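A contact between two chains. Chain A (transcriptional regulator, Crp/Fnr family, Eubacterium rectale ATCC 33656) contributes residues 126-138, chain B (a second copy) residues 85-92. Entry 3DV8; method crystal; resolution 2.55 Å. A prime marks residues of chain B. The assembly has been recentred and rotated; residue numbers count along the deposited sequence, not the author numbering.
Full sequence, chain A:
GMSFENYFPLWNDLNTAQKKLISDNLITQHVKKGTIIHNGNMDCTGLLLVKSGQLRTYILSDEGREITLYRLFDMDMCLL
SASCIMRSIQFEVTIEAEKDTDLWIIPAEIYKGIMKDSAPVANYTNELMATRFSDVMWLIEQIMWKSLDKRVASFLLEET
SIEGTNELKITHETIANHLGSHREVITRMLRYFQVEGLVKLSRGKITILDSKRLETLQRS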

# COMPACT_ATOMS: atom_id res chain seq x y z
N ASN A 126 5.06 13.87 -2.88
CA ASN A 126 4.75 12.71 -3.76
C ASN A 126 5.80 11.64 -3.61
O ASN A 126 5.47 10.47 -3.42
CB ASN A 126 4.70 13.09 -5.25
CG ASN A 126 3.40 13.73 -5.65
OD1 ASN A 126 2.38 13.05 -5.70
ND2 ASN A 126 3.42 15.02 -5.98
N GLU A 127 7.07 12.06 -3.72
CA GLU A 127 8.22 11.15 -3.58
C GLU A 127 8.27 10.51 -2.19
O GLU A 127 8.66 9.35 -2.06
CB GLU A 127 9.55 11.85 -3.93
CG GLU A 127 9.67 12.42 -5.38
CD GLU A 127 9.39 11.41 -6.52
OE1 GLU A 127 9.60 10.19 -6.34
OE2 GLU A 127 8.98 11.87 -7.63
N LEU A 128 7.84 11.25 -1.17
CA LEU A 128 7.77 10.76 0.20
C LEU A 128 6.65 9.70 0.29
O LEU A 128 6.87 8.62 0.84
CB LEU A 128 7.57 11.92 1.17
CG LEU A 128 7.88 11.70 2.65
CD1 LEU A 128 9.34 11.28 2.85
CD2 LEU A 128 7.57 12.99 3.40
N MSE A 129 5.47 10.01 -0.26
CA MSE A 129 4.35 9.04 -0.35
C MSE A 129 4.70 7.78 -1.14
O MSE A 129 4.37 6.69 -0.71
CB MSE A 129 3.06 9.61 -0.98
CG MSE A 129 1.90 9.80 -0.04
SE MSE A 129 0.25 9.85 -1.06
CE MSE A 129 0.66 11.27 -2.18
N ALA A 130 5.30 7.96 -2.32
CA ALA A 130 5.73 6.86 -3.19
C ALA A 130 6.67 5.88 -2.46
O ALA A 130 6.52 4.68 -2.60
CB ALA A 130 6.39 7.40 -4.46
N THR A 131 7.61 6.42 -1.67
CA THR A 131 8.53 5.61 -0.84
C THR A 131 7.76 4.73 0.16
O THR A 131 8.02 3.53 0.26
CB THR A 131 9.50 6.51 -0.02
OG1 THR A 131 10.19 7.39 -0.91
CG2 THR A 131 10.52 5.68 0.75
N ARG A 132 6.80 5.34 0.86
CA ARG A 132 5.98 4.64 1.87
C ARG A 132 5.00 3.67 1.17
O ARG A 132 4.77 2.57 1.68
CB ARG A 132 5.24 5.64 2.78
CG ARG A 132 6.17 6.70 3.48
CD ARG A 132 7.06 6.18 4.59
NE ARG A 132 8.16 7.12 4.90
CZ ARG A 132 9.44 7.00 4.52
NH1 ARG A 132 9.90 5.94 3.84
NH2 ARG A 132 10.33 7.94 4.86
N PHE A 133 4.47 4.07 0.00
CA PHE A 133 3.61 3.21 -0.84
C PHE A 133 4.46 1.99 -1.23
O PHE A 133 4.00 0.86 -1.08
CB PHE A 133 3.17 3.94 -2.13
CG PHE A 133 1.91 3.40 -2.80
CD1 PHE A 133 1.49 2.06 -2.71
CD2 PHE A 133 1.18 4.25 -3.64
CE1 PHE A 133 0.34 1.62 -3.37
CE2 PHE A 133 0.05 3.82 -4.31
CZ PHE A 133 -0.38 2.50 -4.18
N SER A 134 5.69 2.23 -1.71
CA SER A 134 6.62 1.15 -2.07
C SER A 134 6.93 0.24 -0.86
O SER A 134 6.95 -0.98 -1.04
CB SER A 134 7.92 1.69 -2.68
OG SER A 134 7.67 2.49 -3.82
N ASP A 135 7.14 0.81 0.34
CA ASP A 135 7.38 0.03 1.58
C ASP A 135 6.21 -0.94 1.84
O ASP A 135 6.41 -2.13 2.07
CB ASP A 135 7.52 0.92 2.83
CG ASP A 135 8.78 1.80 2.82
OD1 ASP A 135 9.75 1.47 2.13
OD2 ASP A 135 8.79 2.82 3.55
N VAL A 136 4.99 -0.39 1.79
CA VAL A 136 3.77 -1.17 1.96
C VAL A 136 3.57 -2.22 0.84
O VAL A 136 3.01 -3.29 1.09
CB VAL A 136 2.54 -0.23 2.10
CG1 VAL A 136 1.26 -1.00 2.03
CG2 VAL A 136 2.63 0.55 3.43
N MSE A 137 4.03 -1.93 -0.38
CA MSE A 137 3.97 -2.93 -1.48
C MSE A 137 4.95 -4.09 -1.31
O MSE A 137 4.63 -5.20 -1.74
CB MSE A 137 4.12 -2.26 -2.84
CG MSE A 137 2.94 -1.40 -3.24
SE MSE A 137 1.40 -2.42 -3.80
CE MSE A 137 0.80 -2.91 -2.20
N TRP A 138 6.12 -3.82 -0.71
CA TRP A 138 7.06 -4.89 -0.35
C TRP A 138 6.41 -5.78 0.72
O TRP A 138 6.59 -7.01 0.69
CB TRP A 138 8.42 -4.34 0.13
CG TRP A 138 9.28 -5.39 0.80
CD1 TRP A 138 10.03 -6.36 0.19
CD2 TRP A 138 9.44 -5.59 2.22
NE1 TRP A 138 10.65 -7.15 1.14
CE2 TRP A 138 10.31 -6.70 2.39
CE3 TRP A 138 8.94 -4.93 3.36
CZ2 TRP A 138 10.69 -7.16 3.67
CZ3 TRP A 138 9.31 -5.40 4.64
CH2 TRP A 138 10.19 -6.50 4.77
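Chain B, residues 85-92: IMRSIQFE

An irregular segment of chain B, bent by a type I turn, lies along one side of a chain A helix, held by polar contacts to Glu127 and Ser134 and by the packing of Phe91′ on Phe133 and Met137. Residues 126-138 of chain A are helical throughout and belong to a helix that extends beyond both ends of the stretch. Chain B has no regular helix or strand here that would define a crossing angle, but its direction is clear: Met86′ lies near Glu127, Ser88′ and Ile89′ near Ala130, Gln90′ near Ser134 and Phe91′ near Met137, so the two chains advance in the same sense. The shortest CA-to-CA distances are 5.1 Å between Ala130 CA and Ile89′ CA and 5.2 Å between Thr131 CA and Ser88′ CA; together the stretches bury 512 Å².

The turn runs from Met86′ to Ile89′ and is closed by a hydrogen bond from Ile89′ N to Met86′ O (3.2 Å). A side-chain hydrogen bond also links Gln90′ back to the turn, from Gln90′ NE2 to Arg87′ O at 2.7 Å. Within the turn, Ser88′ points toward the helix and offers two donors to one carboxylate oxygen: Ser88′ N and Ser88′ OG each lie 3.0 Å from Glu127 OE1. The Glu127 side chain, with chi1 and chi2 both m, starts sideways and brings its end to the turn, where Glu127 OE2 also approaches Met86′ CA (3.7 Å).

One helical turn on, the Ala130 side chain packs directly against chain B. Ala130 CB lies 3.6 Å from Ser88′ CB and 3.3 Å from Ile89′ CD1; although the CA-to-CB bond of Ile89′ points away, the end of its side chain comes back to the helix. Beside this contact, Thr131 OG1 lies 3.6 Å from Ser88′ CB.

Ser134 provides the second polar anchor. Gln90′ N donates to Ser134 OG at 2.9 Å with a nearly linear angle of 171°, fixing the chain B backbone just beyond the turn. The same Ser134 OG lies 2.9 Å from Ser88′ O and, at 3.4 Å from Phe91′ CD1, sits at the edge of the aromatic ring.

Phe91′, in the p rotamer, points toward the helix and completes the contact. Met137 CG lies over one face of its ring, 3.6 Å from Phe91′ CD2, in a CH-pi arrangement. Phe91′ CZ in turn lies over a face of the Phe133 ring, 3.9 Å from Phe133 CD1, with the two ring planes inclined at 38°.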

# COMPACT_ATOMS: atom_id res chain seq x y z
N ILE B 85 7.76 8.20 -14.11
CA ILE B 85 7.86 9.66 -13.86
C ILE B 85 8.12 9.99 -12.37
O ILE B 85 8.32 11.16 -12.06
CB ILE B 85 6.63 10.49 -14.43
CG1 ILE B 85 5.38 10.41 -13.53
CG2 ILE B 85 6.36 10.13 -15.89
CD1 ILE B 85 4.09 10.90 -14.17
N MSE B 86 8.08 8.99 -11.47
CA MSE B 86 8.39 9.14 -10.04
C MSE B 86 9.43 8.10 -9.63
O MSE B 86 9.12 6.92 -9.54
CB MSE B 86 7.13 8.96 -9.21
CG MSE B 86 6.16 10.11 -9.37
SE MSE B 86 4.31 9.52 -9.27
CE MSE B 86 4.14 8.27 -10.85
N ARG B 87 10.66 8.57 -9.39
CA ARG B 87 11.79 7.72 -8.98
C ARG B 87 11.48 6.87 -7.73
O ARG B 87 11.88 5.71 -7.67
CB ARG B 87 13.05 8.56 -8.74
N SER B 88 10.74 7.43 -6.78
CA SER B 88 10.41 6.72 -5.53
C SER B 88 9.38 5.57 -5.62
O SER B 88 9.20 4.88 -4.62
CB SER B 88 9.98 7.71 -4.44
OG SER B 88 11.02 8.65 -4.22
N ILE B 89 8.72 5.38 -6.77
CA ILE B 89 7.82 4.21 -6.98
C ILE B 89 8.77 3.06 -7.33
O ILE B 89 9.20 2.95 -8.47
CB ILE B 89 6.75 4.39 -8.11
CG1 ILE B 89 5.78 5.53 -7.80
CG2 ILE B 89 5.96 3.08 -8.33
CD1 ILE B 89 4.89 5.30 -6.57
N GLN B 90 9.10 2.23 -6.35
CA GLN B 90 10.05 1.11 -6.51
C GLN B 90 9.37 -0.26 -6.47
O GLN B 90 9.93 -1.23 -5.94
CB GLN B 90 11.19 1.26 -5.48
CG GLN B 90 12.12 2.43 -5.78
CD GLN B 90 12.93 2.21 -7.06
OE1 GLN B 90 13.42 1.10 -7.32
NE2 GLN B 90 13.07 3.25 -7.86
N PHE B 91 8.17 -0.33 -7.03
CA PHE B 91 7.41 -1.58 -7.19
C PHE B 91 6.77 -1.56 -8.57
O PHE B 91 6.45 -0.49 -9.11
CB PHE B 91 6.33 -1.75 -6.11
CG PHE B 91 5.26 -0.68 -6.11
CD1 PHE B 91 5.50 0.57 -5.53
CD2 PHE B 91 4.01 -0.92 -6.67
CE1 PHE B 91 4.50 1.58 -5.50
CE2 PHE B 91 2.99 0.07 -6.66
CZ PHE B 91 3.24 1.32 -6.08
N GLU B 92 6.60 -2.75 -9.13
CA GLU B 92 5.97 -2.89 -10.44
C GLU B 92 4.60 -3.55 -10.33
O GLU B 92 4.34 -4.36 -9.44
CB GLU B 92 6.92 -3.50 -11.50
CG GLU B 92 7.97 -4.47 -11.01
CD GLU B 92 8.88 -5.01 -12.11
OE1 GLU B 92 8.83 -4.52 -13.26
OE2 GLU B 92 9.64 -5.94 -11.79